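Local atomic coordinates of sensor protein (Thermotoga maritima, PDB entry 3A0S), a protein that probably phosphorylates itself on a histidine with ATP as a two-component sensor kinase, this fragment being its PAS domain. Residues A4-T7 / R13-E16. Residues are numbered along the deposited sequence; the frame is centred on the assembly and turned at random.
Sequences AIIT and RITE
Thr7 and Glu16 are paired twice, once through their backbones and once through their side chains. Thr7 N donates to Glu16 O at 3.0 Å, and on one face of the sheet the two side chains run next to each other in the same direction. There Thr7 OG1 gives its proton to Glu16 OE1 at 2.7 Å, meeting the anti lone pair of the carboxylate, the one directed away from OE2. Both first torsions serve this bond: Thr7 turns OG1 beside its own backbone N (chi1 -58°), while Glu16 places CG beside its N (chi1 -57°) and runs on extended, laying its methylene groups along the threonine. Glu16 CB comes within 3.5 Å of Thr7 CB, so the aliphatic part of the glutamate packs as well as its acid end.

Opposite Thr7 stand two residues, Thr15 and Glu16, which makes a classic beta bulge. Thr7 O is the shared acceptor: Thr15 N binds it at 2.8 Å and nearly straight (166° at the hydrogen), whereas Glu16 N adds a weak bond of 3.4 Å. Thr15 OG1 also reaches Thr7 O weakly and touches the CG2 methyl of Thr7. On the other face, Ile6 CG2 meets Ile14 CG1 at 4.3 Å, a light apolar contact.

These bonds knit the first two strands of the PAS fold into an antiparallel hairpin. Strand 14-17 lies at one edge of the five-stranded sheet, and strand 4-9 continues it inward to strand 87-95, whose Ile91 touches Thr7. Ile6 packs on Phe25 of helix 19-25 and on Phe43, while Ile14 rests on Leu37 and Leu40 of the neighbouring loops.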
# COMPACT_ATOMS: atom_id res chain seq x y z
N ALA A 4 -8.48 -1.32 -4.68
CA ALA A 4 -8.22 -0.90 -3.29
C ALA A 4 -6.86 -0.23 -3.30
O ALA A 4 -5.88 -0.82 -3.79
CB ALA A 4 -8.22 -2.10 -2.39
N ILE A 5 -6.77 0.99 -2.82
CA ILE A 5 -5.53 1.76 -2.89
C ILE A 5 -5.12 2.14 -1.48
O ILE A 5 -5.91 2.73 -0.72
CB ILE A 5 -5.69 3.05 -3.70
CG1 ILE A 5 -5.93 2.67 -5.15
CG2 ILE A 5 -4.46 3.98 -3.56
CD1 ILE A 5 -6.39 3.82 -6.10
N ILE A 6 -3.85 1.83 -1.15
CA ILE A 6 -3.21 2.30 0.05
C ILE A 6 -1.94 3.00 -0.41
O ILE A 6 -1.11 2.40 -1.11
CB ILE A 6 -2.81 1.10 0.91
CG1 ILE A 6 -4.02 0.21 1.26
CG2 ILE A 6 -2.11 1.58 2.21
CD1 ILE A 6 -3.64 -1.12 1.95
N THR A 7 -1.79 4.28 -0.07
CA THR A 7 -0.57 4.98 -0.42
C THR A 7 0.22 5.24 0.85
O THR A 7 -0.38 5.62 1.89
CB THR A 7 -0.88 6.34 -1.08
OG1 THR A 7 -1.68 6.09 -2.22
CG2 THR A 7 0.40 7.04 -1.55
N ARG A 13 4.01 5.79 6.35
CA ARG A 13 2.71 6.26 6.86
C ARG A 13 1.64 6.27 5.81
O ARG A 13 1.86 6.68 4.67
CB ARG A 13 2.83 7.68 7.41
CG ARG A 13 3.90 7.73 8.45
CD ARG A 13 3.77 8.84 9.38
NE ARG A 13 4.81 8.68 10.41
CZ ARG A 13 4.68 8.05 11.57
NH1 ARG A 13 3.52 7.47 11.95
NH2 ARG A 13 5.73 8.01 12.40
N ILE A 14 0.44 5.91 6.24
CA ILE A 14 -0.67 5.84 5.31
C ILE A 14 -1.12 7.27 4.99
O ILE A 14 -1.60 8.02 5.86
CB ILE A 14 -1.84 5.00 5.88
CG1 ILE A 14 -1.43 3.55 5.99
CG2 ILE A 14 -3.08 5.10 4.99
CD1 ILE A 14 -2.34 2.78 6.97
N THR A 15 -1.03 7.63 3.71
CA THR A 15 -1.46 8.95 3.28
C THR A 15 -2.69 8.90 2.42
O THR A 15 -3.35 9.94 2.24
CB THR A 15 -0.36 9.71 2.52
OG1 THR A 15 -0.03 8.95 1.35
CG2 THR A 15 0.86 9.90 3.41
N GLU A 16 -3.02 7.73 1.88
CA GLU A 16 -4.28 7.52 1.13
C GLU A 16 -4.85 6.14 1.48
O GLU A 16 -4.08 5.20 1.64
CB GLU A 16 -4.08 7.66 -0.41
CG GLU A 16 -3.49 9.02 -0.87
CD GLU A 16 -3.37 9.18 -2.39
OE1 GLU A 16 -2.95 8.25 -3.12
OE2 GLU A 16 -3.71 10.30 -2.84